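Local coordinates for protein ureidoglycolate hydrolase (Arabidopsis thaliana, PDB 4PXE) that hydrolyses (S)-ureidoglycolate to glyoxylate, ammonium and carbon dioxide as a manganese-dependent homodimeric amidohydrolase of purine breakdown, at residues A[87-92]-A[422-427]; A[113-118]-A[129-134]; A[205-210]-A[418-423]; A[392-397]-A[406-411]. One frame throughout, in Å; residues are numbered along the deposited sequence.

Contact 1 of 4, residues A[87-92]-A[422-427]. With MN (manganese (II) ion), chain C.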
# COMPACT_ATOMS: atom_id res chain seq x y z
N VAL A 87 -27.44 -33.58 8.63
CA VAL A 87 -26.89 -33.25 7.32
C VAL A 87 -26.66 -31.75 7.29
O VAL A 87 -27.59 -30.97 7.51
CB VAL A 87 -27.86 -33.63 6.18
CG1 VAL A 87 -27.18 -33.46 4.82
CG2 VAL A 87 -28.35 -35.06 6.36
N ALA A 88 -25.41 -31.35 7.04
CA ALA A 88 -25.03 -29.94 7.09
C ALA A 88 -24.78 -29.36 5.70
O ALA A 88 -24.38 -30.08 4.79
CB ALA A 88 -23.79 -29.75 7.98
N THR A 89 -25.01 -28.07 5.57
CA THR A 89 -24.67 -27.37 4.33
C THR A 89 -24.36 -25.93 4.66
O THR A 89 -24.90 -25.38 5.61
CB THR A 89 -25.83 -27.43 3.30
OG1 THR A 89 -25.40 -26.85 2.05
CG2 THR A 89 -27.07 -26.69 3.81
N GLY A 90 -23.50 -25.30 3.87
CA GLY A 90 -23.25 -23.89 4.10
C GLY A 90 -22.06 -23.35 3.35
O GLY A 90 -21.43 -24.05 2.57
N SER A 91 -21.77 -22.08 3.60
CA SER A 91 -20.71 -21.37 2.90
C SER A 91 -20.40 -20.08 3.66
O SER A 91 -20.74 -19.95 4.84
CB SER A 91 -21.14 -21.07 1.45
OG SER A 91 -20.03 -20.80 0.60
N HIS A 92 -19.75 -19.13 2.98
CA HIS A 92 -19.30 -17.90 3.64
C HIS A 92 -19.97 -16.68 3.01
O HIS A 92 -20.50 -16.75 1.89
CB HIS A 92 -17.79 -17.76 3.49
CG HIS A 92 -17.35 -17.64 2.06
ND1 HIS A 92 -17.02 -16.42 1.49
CD2 HIS A 92 -17.22 -18.56 1.09
CE1 HIS A 92 -16.70 -16.61 0.22
NE2 HIS A 92 -16.81 -17.90 -0.05
N LEU A 422 -32.80 -31.41 -2.88
CA LEU A 422 -33.09 -32.82 -3.11
C LEU A 422 -31.99 -33.71 -2.53
O LEU A 422 -32.27 -34.78 -2.00
CB LEU A 422 -33.30 -33.08 -4.60
CG LEU A 422 -33.81 -34.46 -5.01
CD1 LEU A 422 -35.06 -34.86 -4.20
CD2 LEU A 422 -34.10 -34.45 -6.49
N THR A 423 -30.75 -33.26 -2.62
CA THR A 423 -29.64 -34.02 -2.04
C THR A 423 -29.72 -34.03 -0.51
O THR A 423 -29.52 -35.07 0.12
CB THR A 423 -28.26 -33.47 -2.49
OG1 THR A 423 -28.20 -33.43 -3.93
CG2 THR A 423 -27.14 -34.36 -1.98
N LEU A 424 -30.05 -32.89 0.10
CA LEU A 424 -30.27 -32.81 1.55
C LEU A 424 -31.36 -33.78 1.97
O LEU A 424 -31.22 -34.47 2.98
CB LEU A 424 -30.68 -31.39 1.96
CG LEU A 424 -29.60 -30.31 1.96
CD1 LEU A 424 -30.25 -28.95 2.15
CD2 LEU A 424 -28.56 -30.57 3.05
N ALA A 425 -32.45 -33.79 1.21
CA ALA A 425 -33.61 -34.63 1.52
C ALA A 425 -33.22 -36.10 1.46
O ALA A 425 -33.55 -36.87 2.37
CB ALA A 425 -34.73 -34.34 0.53
N LYS A 426 -32.52 -36.48 0.39
CA LYS A 426 -32.10 -37.87 0.23
C LYS A 426 -31.18 -38.31 1.36
O LYS A 426 -31.35 -39.40 1.93
CB LYS A 426 -31.42 -38.09 -1.12
CG LYS A 426 -32.34 -37.95 -2.32
CD LYS A 426 -31.56 -38.10 -3.62
CE LYS A 426 -32.50 -38.05 -4.82
NZ LYS A 426 -33.54 -39.12 -4.79
N LEU A 427 -30.22 -37.47 1.71
CA LEU A 427 -29.30 -37.80 2.79
C LEU A 427 -29.99 -37.84 4.15
O LEU A 427 -29.65 -38.67 4.99
CB LEU A 427 -28.13 -36.81 2.80
CG LEU A 427 -27.22 -36.96 1.58
CD1 LEU A 427 -26.21 -35.81 1.52
CD2 LEU A 427 -26.50 -38.30 1.62
MN MN C . -16.03 -18.95 -1.94
O HOH W 1 -15.66 -20.84 -0.82
O HOH W 2 -14.13 -17.89 -1.47
O HOH W 3 -14.32 -20.04 -3.36

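Contact 2 of 4, residues A[113-118]-A[129-134]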
# COMPACT_ATOMS: atom_id res chain seq x y z
N GLU A 113 -32.75 -20.81 1.11
CA GLU A 113 -33.81 -21.02 0.12
C GLU A 113 -34.11 -22.52 -0.04
O GLU A 113 -35.27 -22.89 -0.21
CB GLU A 113 -33.47 -20.37 -1.23
CG GLU A 113 -34.53 -20.58 -2.33
CD GLU A 113 -35.89 -19.94 -2.04
OE1 GLU A 113 -36.01 -19.12 -1.10
OE2 GLU A 113 -36.86 -20.25 -2.77
N ALA A 114 -33.09 -23.37 0.04
CA ALA A 114 -33.31 -24.81 -0.03
C ALA A 114 -34.19 -25.31 1.11
O ALA A 114 -35.06 -26.17 0.90
CB ALA A 114 -31.97 -25.54 -0.02
N ILE A 115 -34.00 -24.78 2.31
CA ILE A 115 -34.86 -25.12 3.45
C ILE A 115 -36.29 -24.70 3.16
O ILE A 115 -37.24 -25.47 3.35
CB ILE A 115 -34.38 -24.44 4.75
CG1 ILE A 115 -33.04 -25.03 5.19
CG2 ILE A 115 -35.40 -24.60 5.85
CD1 ILE A 115 -33.08 -26.49 5.48
N ASN A 116 -36.46 -23.46 2.70
CA ASN A 116 -37.79 -22.95 2.38
C ASN A 116 -38.48 -23.74 1.27
O ASN A 116 -39.69 -24.01 1.35
CB ASN A 116 -37.71 -21.45 2.07
CG ASN A 116 -37.44 -20.63 3.33
OD1 ASN A 116 -37.96 -20.93 4.40
ND2 ASN A 116 -36.62 -19.59 3.20
N VAL A 117 -37.71 -24.15 0.27
CA VAL A 117 -38.20 -25.01 -0.81
C VAL A 117 -38.73 -26.34 -0.26
O VAL A 117 -39.84 -26.77 -0.60
CB VAL A 117 -37.08 -25.29 -1.85
CG1 VAL A 117 -37.42 -26.48 -2.73
CG2 VAL A 117 -36.78 -24.03 -2.69
N LEU A 118 -37.94 -26.98 0.59
CA LEU A 118 -38.33 -28.25 1.19
C LEU A 118 -39.56 -28.11 2.08
O LEU A 118 -40.45 -28.97 2.07
CB LEU A 118 -37.16 -28.83 2.00
CG LEU A 118 -36.04 -29.43 1.15
CD1 LEU A 118 -34.87 -29.84 2.05
CD2 LEU A 118 -36.53 -30.60 0.31
N LEU A 129 -31.52 -31.08 9.42
CA LEU A 129 -30.71 -30.34 8.46
C LEU A 129 -30.16 -29.11 9.15
O LEU A 129 -30.87 -28.44 9.91
CB LEU A 129 -31.56 -29.94 7.25
CG LEU A 129 -32.31 -31.07 6.53
CD1 LEU A 129 -33.08 -30.49 5.36
CD2 LEU A 129 -31.35 -32.16 6.08
N GLU A 130 -28.89 -28.78 8.90
CA GLU A 130 -28.30 -27.61 9.53
C GLU A 130 -27.50 -26.77 8.55
O GLU A 130 -26.62 -27.29 7.86
CB GLU A 130 -27.45 -28.01 10.74
CG GLU A 130 -27.01 -26.83 11.60
CD GLU A 130 -26.54 -27.25 12.99
OE1 GLU A 130 -25.71 -28.18 13.08
OE2 GLU A 130 -27.02 -26.66 13.98
N ILE A 131 -27.82 -25.48 8.50
CA ILE A 131 -27.12 -24.53 7.65
C ILE A 131 -26.01 -23.88 8.46
O ILE A 131 -26.23 -23.42 9.58
CB ILE A 131 -28.06 -23.44 7.14
CG1 ILE A 131 -29.22 -24.05 6.37
CG2 ILE A 131 -27.29 -22.44 6.27
CD1 ILE A 131 -30.17 -23.02 5.82
N ILE A 132 -24.82 -23.82 7.88
CA ILE A 132 -23.68 -23.18 8.52
C ILE A 132 -23.27 -21.95 7.74
O ILE A 132 -22.97 -22.03 6.54
CB ILE A 132 -22.46 -24.13 8.61
CG1 ILE A 132 -22.83 -25.43 9.33
CG2 ILE A 132 -21.32 -23.43 9.34
CD1 ILE A 132 -21.72 -26.46 9.31
N LEU A 133 -23.27 -20.81 8.41
CA LEU A 133 -22.60 -19.62 7.89
C LEU A 133 -21.23 -19.60 8.54
O LEU A 133 -21.11 -19.28 9.72
CB LEU A 133 -23.39 -18.35 8.21
CG LEU A 133 -22.66 -17.02 7.99
CD1 LEU A 133 -22.05 -16.94 6.58
CD2 LEU A 133 -23.60 -15.85 8.23
N PHE A 134 -20.20 -19.96 7.79
CA PHE A 134 -18.85 -19.95 8.34
C PHE A 134 -18.44 -18.51 8.65
O PHE A 134 -18.81 -17.58 7.92
CB PHE A 134 -17.88 -20.63 7.37
CG PHE A 134 -18.19 -22.09 7.18
CD1 PHE A 134 -17.68 -23.03 8.06
CD2 PHE A 134 -19.01 -22.52 6.16
CE1 PHE A 134 -17.97 -24.38 7.91
CE2 PHE A 134 -19.31 -23.88 6.00
CZ PHE A 134 -18.79 -24.80 6.87

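Contact 3 of 4, residues A[205-210]-A[418-423]. With MN (manganese (II) ion), chain C.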
# COMPACT_ATOMS: atom_id res chain seq x y z
N LEU A 205 -22.48 -30.55 2.65
CA LEU A 205 -22.60 -30.15 1.25
C LEU A 205 -22.40 -28.66 1.11
O LEU A 205 -22.91 -27.89 1.92
CB LEU A 205 -24.01 -30.45 0.74
CG LEU A 205 -24.63 -31.79 1.12
CD1 LEU A 205 -26.04 -31.85 0.55
CD2 LEU A 205 -23.79 -32.93 0.60
N GLU A 206 -21.69 -28.22 0.07
CA GLU A 206 -21.58 -26.79 -0.22
C GLU A 206 -21.98 -26.48 -1.65
O GLU A 206 -21.43 -27.04 -2.60
CB GLU A 206 -20.15 -26.31 0.03
CG GLU A 206 -19.96 -24.80 -0.17
CD GLU A 206 -18.64 -24.27 0.38
OE1 GLU A 206 -17.75 -25.07 0.78
OE2 GLU A 206 -18.49 -23.03 0.42
N LEU A 207 -22.97 -25.60 -1.80
CA LEU A 207 -23.37 -25.08 -3.11
C LEU A 207 -22.49 -23.86 -3.41
O LEU A 207 -22.34 -23.00 -2.53
CB LEU A 207 -24.84 -24.68 -3.06
CG LEU A 207 -25.40 -23.88 -4.24
CD1 LEU A 207 -25.33 -24.67 -5.55
CD2 LEU A 207 -26.81 -23.43 -3.94
N HIS A 208 -21.92 -23.76 -4.60
CA HIS A 208 -20.98 -22.67 -4.90
C HIS A 208 -20.92 -22.41 -6.40
O HIS A 208 -21.05 -23.33 -7.21
CB HIS A 208 -19.57 -23.00 -4.36
CG HIS A 208 -18.71 -21.80 -4.08
ND1 HIS A 208 -18.15 -21.03 -5.08
CD2 HIS A 208 -18.32 -21.23 -2.92
CE1 HIS A 208 -17.46 -20.03 -4.55
NE2 HIS A 208 -17.55 -20.13 -3.23
N ILE A 209 -20.73 -21.15 -6.79
CA ILE A 209 -20.45 -20.88 -8.20
C ILE A 209 -19.16 -21.59 -8.62
O ILE A 209 -18.23 -21.73 -7.82
CB ILE A 209 -20.40 -19.38 -8.52
CG1 ILE A 209 -19.26 -18.69 -7.74
CG2 ILE A 209 -21.73 -18.73 -8.20
CD1 ILE A 209 -18.94 -17.26 -8.25
N GLU A 210 -19.10 -22.02 -9.87
CA GLU A 210 -17.94 -22.77 -10.33
C GLU A 210 -16.62 -22.01 -10.20
O GLU A 210 -15.58 -22.61 -9.90
CB GLU A 210 -18.12 -23.18 -11.80
CG GLU A 210 -16.93 -23.97 -12.34
CD GLU A 210 -16.94 -24.12 -13.84
OE1 GLU A 210 -18.05 -24.13 -14.43
OE2 GLU A 210 -15.85 -24.24 -14.44
N LYS A 418 -32.22 -26.36 -6.16
CA LYS A 418 -33.03 -27.57 -6.27
C LYS A 418 -32.19 -28.82 -6.04
O LYS A 418 -32.64 -29.73 -5.33
CB LYS A 418 -33.71 -27.65 -7.64
CG LYS A 418 -34.82 -26.64 -7.84
CD LYS A 418 -35.34 -26.73 -9.26
CE LYS A 418 -36.43 -25.71 -9.50
NZ LYS A 418 -36.76 -25.61 -10.95
N VAL A 419 -31.00 -28.88 -6.62
CA VAL A 419 -30.12 -30.03 -6.39
C VAL A 419 -29.73 -30.11 -4.91
O VAL A 419 -29.72 -31.20 -4.32
CB VAL A 419 -28.87 -29.97 -7.28
CG1 VAL A 419 -27.88 -31.08 -6.90
CG2 VAL A 419 -29.27 -30.08 -8.75
N LEU A 420 -29.44 -28.97 -4.30
CA LEU A 420 -29.13 -28.94 -2.88
C LEU A 420 -30.30 -29.45 -2.02
O LEU A 420 -30.10 -30.28 -1.14
CB LEU A 420 -28.72 -27.54 -2.45
CG LEU A 420 -28.36 -27.40 -0.97
CD1 LEU A 420 -27.20 -28.31 -0.60
CD2 LEU A 420 -28.02 -25.94 -0.65
N SER A 421 -31.50 -28.95 -2.30
CA SER A 421 -32.70 -29.38 -1.59
C SER A 421 -32.89 -30.89 -1.67
O SER A 421 -33.14 -31.56 -0.66
CB SER A 421 -33.94 -28.70 -2.18
OG SER A 421 -33.92 -27.30 -1.97
N LEU A 422 -32.80 -31.41 -2.88
CA LEU A 422 -33.09 -32.82 -3.11
C LEU A 422 -31.99 -33.71 -2.53
O LEU A 422 -32.27 -34.78 -2.00
CB LEU A 422 -33.30 -33.08 -4.60
CG LEU A 422 -33.81 -34.46 -5.01
CD1 LEU A 422 -35.06 -34.86 -4.20
CD2 LEU A 422 -34.10 -34.45 -6.49
N THR A 423 -30.75 -33.26 -2.62
CA THR A 423 -29.64 -34.02 -2.04
C THR A 423 -29.72 -34.03 -0.51
O THR A 423 -29.52 -35.07 0.12
CB THR A 423 -28.26 -33.47 -2.49
OG1 THR A 423 -28.20 -33.43 -3.93
CG2 THR A 423 -27.14 -34.36 -1.98
MN MN C . -16.03 -18.95 -1.94
O HOH W 1 -15.66 -20.84 -0.82
O HOH W 2 -14.13 -17.89 -1.47
O HOH W 3 -14.32 -20.04 -3.36

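Contact 4 of 4, residues A[392-397]-A[406-411]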
# COMPACT_ATOMS: atom_id res chain seq x y z
N ILE A 392 -21.71 -28.86 -4.86
CA ILE A 392 -22.47 -28.65 -6.08
C ILE A 392 -22.00 -27.32 -6.69
O ILE A 392 -22.13 -26.28 -6.06
CB ILE A 392 -23.96 -28.49 -5.73
CG1 ILE A 392 -24.49 -29.74 -5.02
CG2 ILE A 392 -24.79 -28.22 -6.99
CD1 ILE A 392 -25.79 -29.49 -4.31
N PHE A 393 -21.46 -27.37 -7.91
CA PHE A 393 -21.13 -26.17 -8.68
C PHE A 393 -22.28 -25.77 -9.60
O PHE A 393 -22.93 -26.63 -10.21
CB PHE A 393 -19.90 -26.40 -9.56
CG PHE A 393 -18.57 -26.19 -8.88
CD1 PHE A 393 -18.45 -25.61 -7.61
CD2 PHE A 393 -17.42 -26.56 -9.56
CE1 PHE A 393 -17.17 -25.43 -7.04
CE2 PHE A 393 -16.17 -26.37 -9.00
CZ PHE A 393 -16.05 -25.81 -7.75
N ILE A 394 -22.51 -24.47 -9.71
CA ILE A 394 -23.38 -23.92 -10.75
C ILE A 394 -22.54 -23.06 -11.71
O ILE A 394 -21.44 -22.61 -11.36
CB ILE A 394 -24.54 -23.09 -10.16
CG1 ILE A 394 -24.00 -21.90 -9.36
CG2 ILE A 394 -25.47 -23.95 -9.33
CD1 ILE A 394 -25.11 -20.98 -8.85
N PRO A 395 -23.03 -22.85 -12.93
CA PRO A 395 -22.25 -22.05 -13.89
C PRO A 395 -22.09 -20.61 -13.45
O PRO A 395 -22.89 -20.10 -12.66
CB PRO A 395 -23.11 -22.10 -15.16
CG PRO A 395 -23.99 -23.30 -14.99
CD PRO A 395 -24.28 -23.37 -13.53
N CYS A 396 -21.04 -19.97 -13.95
CA CYS A 396 -20.94 -18.54 -13.80
C CYS A 396 -20.35 -17.95 -15.07
O CYS A 396 -19.61 -18.62 -15.80
CB CYS A 396 -20.15 -18.14 -12.54
SG CYS A 396 -18.42 -18.66 -12.50
N TYR A 397 -20.72 -16.70 -15.32
CA TYR A 397 -20.43 -16.02 -16.56
C TYR A 397 -18.93 -15.92 -16.80
O TYR A 397 -18.21 -15.30 -16.01
CB TYR A 397 -21.05 -14.62 -16.51
CG TYR A 397 -20.89 -13.84 -17.78
CD1 TYR A 397 -21.27 -14.37 -19.00
CD2 TYR A 397 -20.38 -12.55 -17.76
CE1 TYR A 397 -21.12 -13.65 -20.18
CE2 TYR A 397 -20.24 -11.82 -18.94
CZ TYR A 397 -20.63 -12.38 -20.13
OH TYR A 397 -20.47 -11.67 -21.31
N GLU A 406 -18.24 -10.92 -11.87
CA GLU A 406 -18.79 -12.20 -11.42
C GLU A 406 -20.32 -12.21 -11.56
O GLU A 406 -20.99 -11.27 -11.15
CB GLU A 406 -18.40 -12.41 -9.96
CG GLU A 406 -18.82 -13.74 -9.34
CD GLU A 406 -18.39 -13.79 -7.89
OE1 GLU A 406 -19.18 -13.36 -7.04
OE2 GLU A 406 -17.23 -14.19 -7.64
N TYR A 407 -20.86 -13.28 -12.13
CA TYR A 407 -22.31 -13.37 -12.33
C TYR A 407 -22.77 -14.81 -12.46
O TYR A 407 -22.16 -15.59 -13.19
CB TYR A 407 -22.72 -12.59 -13.59
CG TYR A 407 -24.21 -12.62 -13.86
CD1 TYR A 407 -25.06 -11.72 -13.23
CD2 TYR A 407 -24.77 -13.55 -14.74
CE1 TYR A 407 -26.43 -11.74 -13.46
CE2 TYR A 407 -26.14 -13.58 -14.97
CZ TYR A 407 -26.96 -12.67 -14.33
OH TYR A 407 -28.31 -12.71 -14.55
N SER A 408 -23.85 -15.14 -11.76
CA SER A 408 -24.58 -16.38 -12.01
C SER A 408 -26.06 -16.00 -12.16
O SER A 408 -26.56 -15.14 -11.42
CB SER A 408 -24.37 -17.38 -10.87
OG SER A 408 -24.92 -18.64 -11.21
N SER A 409 -26.77 -16.60 -13.11
CA SER A 409 -28.14 -16.19 -13.38
C SER A 409 -29.11 -16.70 -12.32
O SER A 409 -28.79 -17.63 -11.58
CB SER A 409 -28.58 -16.71 -14.76
OG SER A 409 -28.72 -18.12 -14.73
N PRO A 410 -30.29 -16.07 -12.22
CA PRO A 410 -31.33 -16.58 -11.31
C PRO A 410 -31.66 -18.05 -11.59
O PRO A 410 -31.86 -18.80 -10.63
CB PRO A 410 -32.52 -15.65 -11.59
CG PRO A 410 -31.85 -14.35 -11.96
CD PRO A 410 -30.65 -14.76 -12.79
N GLU A 411 -31.68 -18.46 -12.85
CA GLU A 411 -31.95 -19.87 -13.17
C GLU A 411 -30.81 -20.77 -12.71
O GLU A 411 -31.06 -21.85 -12.16
CB GLU A 411 -32.16 -20.08 -14.66
CG GLU A 411 -32.70 -21.46 -14.94
CD GLU A 411 -32.19 -22.05 -16.22
OE1 GLU A 411 -31.43 -21.37 -16.96
OE2 GLU A 411 -32.56 -23.21 -16.50
O HOH W 4 -18.90 -15.07 -13.25

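Contact 1 of 4, residues A[87-92]-A[422-427]
V87 starts the contact by spreading its two methyls over helix residues L424 and L427. CG1 stands opposite the valine's own nitrogen (chi1 -172°) and meets CD2 of L424 at 3.7 Å, while CG2 lies 4.0 Å from CB of L427. The short forked valine suits a strand this near the helix, since both branches work close to the backbone. The CB of L424 does not point at the strand, but the long side chain brings CD2 onto V87. A88 turns to the other face of the sheet, where its small side chain fits beside Y201 and F204. T89 faces the helix again: its CB is 4.2 Å from CD2 of L424, and its hydroxyl is spent on a hydrogen bond to L205 O of the neighbouring strand. Strand and helix run antiparallel at 161°, with axes 9.1 Å apart, as the C-terminal helix lies along the parallel strands of the M20 catalytic domain. At G90 the extended backbone would jam any CB against the preceding carbonyl oxygen, so glycine fits. S91 OG hydrogen-bonds E206 OE2, tying this strand to its neighbour. H92 follows in the catalytic site, its NE2 2.3 Å from the manganese; D103, H208 and three waters complete six ligands.

Contact 2 of 4, residues A[113-118]-A[129-134]
On the helix that packs I115 and L118 against strand residues L129 and I131, the carboxylate oxygen OE2 of E113 is gripped twice, by a salt bridge to R120 NH2 and by a hydrogen bond from D16 N. E113 points away from the strand, its buried charge met by R120, and the interface itself is wholly apolar. I115 stands at its middle. Its CG1 presses on CD1 of I131 at 3.6 Å, and its own CD1 lies 4.0 Å from CD1 of L129, the isoleucine sliding past both partners in the opposite direction. I131 has its chain fully extended beyond CB (chi2 -179°), which carries its delta methyl out to the helix. L118, one turn further on, meets L129 at about a right angle, CD1 to CD1 at 3.8 Å, so that one leucine methyl is wedged between two helix residues. Beta-branched I131 suits a strand, and the leucines, branched at CG, put methyls at the ends of their side chains, where L118 and L129 meet across a wider backbone gap. W77 of the adjoining strand also packs against I115 and L118. The alternate residue E130 faces the other side of the sheet and hydrogen-bonds Y201 OH. Helix and strand run nearly antiparallel, with axes 10.3 Å apart. The strand is bonded edge to edge with 86-91, parallel to it, and helix 105-120 joins the two: a beta-alpha-beta crossover in the alpha/beta catalytic domain of the M20 family.

Contact 3 of 4, residues A[205-210]-A[418-423]
The imidazole of H208 stands near the end of the strand whose L205 and L207 pack on L420. Both ring nitrogens are used at the edge: NE2 binds the manganese at 2.3 Å, and ND1 gives a hydrogen bond of 2.8 Å to I209 O, lying in both the ring plane and the carbonyl plane, on a lone pair. H378 meets the ring edge-to-face. Together the two bonds hold the ring's rotation, and the one at ND1 helps turn NE2 to the metal. Behind it the packing is apolar. L420 forks over the strand, a chi1 of -179° swinging CG far from its own nitrogen: CD1 is 3.9 Å from CD1 of L205, and CD2 is 4.2 Å from CB of L207. L205 CD1 also meets CG2 of T423 at 3.7 Å. The T423 hydroxyl bonds V419 O at 2.7 Å, from the face opposite that used by T423 N, which satisfies it within the helix. With an alanine here, L205 CD1 would probably face a gap and V419 O lose a donor. Strand and helix, antiparallel at 174°, pack in the alpha/beta catalytic domain of the M20 family, the strand leading to the manganese site.

Contact 4 of 4, residues A[392-397]-A[406-411]
S408 is the tight point of this contact, its hydroxyl donating to P395 O at 2.9 Å while I394 CD1 lies 3.3 Å from that OG of S408. A chi1 of -172° swings the serine hydroxyl across to the other segment. Beside it the backbones meet directly: Y397 N donates to Y407 O at 2.8 Å, an almost straight bond of 170°, and CB of C396 lies 3.3 Å from that carbonyl oxygen. The carbonyl of P395 accepts the hydroxyl almost along its own axis; a serine suits the place because it is small and brings a donor. Replacing it by alanine is likely to leave P395 O without this donor and I394 CD1 without its close neighbour. The solvent side is looser. Both tyrosines are exposed, and they touch mainly at their roots, CB of Y397 lying 3.9 Å from CB of Y407, at the edge of the Y407 ring. A water bridges there, accepting from Y407 N at 2.9 Å and probably donating to Y397 O. The two segments are the arms of a loop carrying H402, a ligand of the second manganese, and E406 holds the backbone N of D103 and Y102. S409 ends the second arm as the N-cap of helix 410-429, its hydroxyl bonded to D412 N, with proline at the first helical position.

Overall arrangement
From the N terminus, strand 86-91 opens the long loop that contact 1 closes some 330 residues later on helix 410-429. Within it, contact 2 closes first, a short return from helix 105-120 to strand 129-133, complete before contact 3 begins at strand 201-209. Contact 3 spans about 208 residues and ends on the same helix as contact 1, sharing L422 and T423; contact 4 falls inside its span, a short turn from strand 389-394 into that helix's start. No spans cross. Backbone bonds join the strands in the order 129-133, 86-91, 201-209, 389-394, so the C-terminal helix is tied to a sheet that delivers H92 and H208 to one manganese.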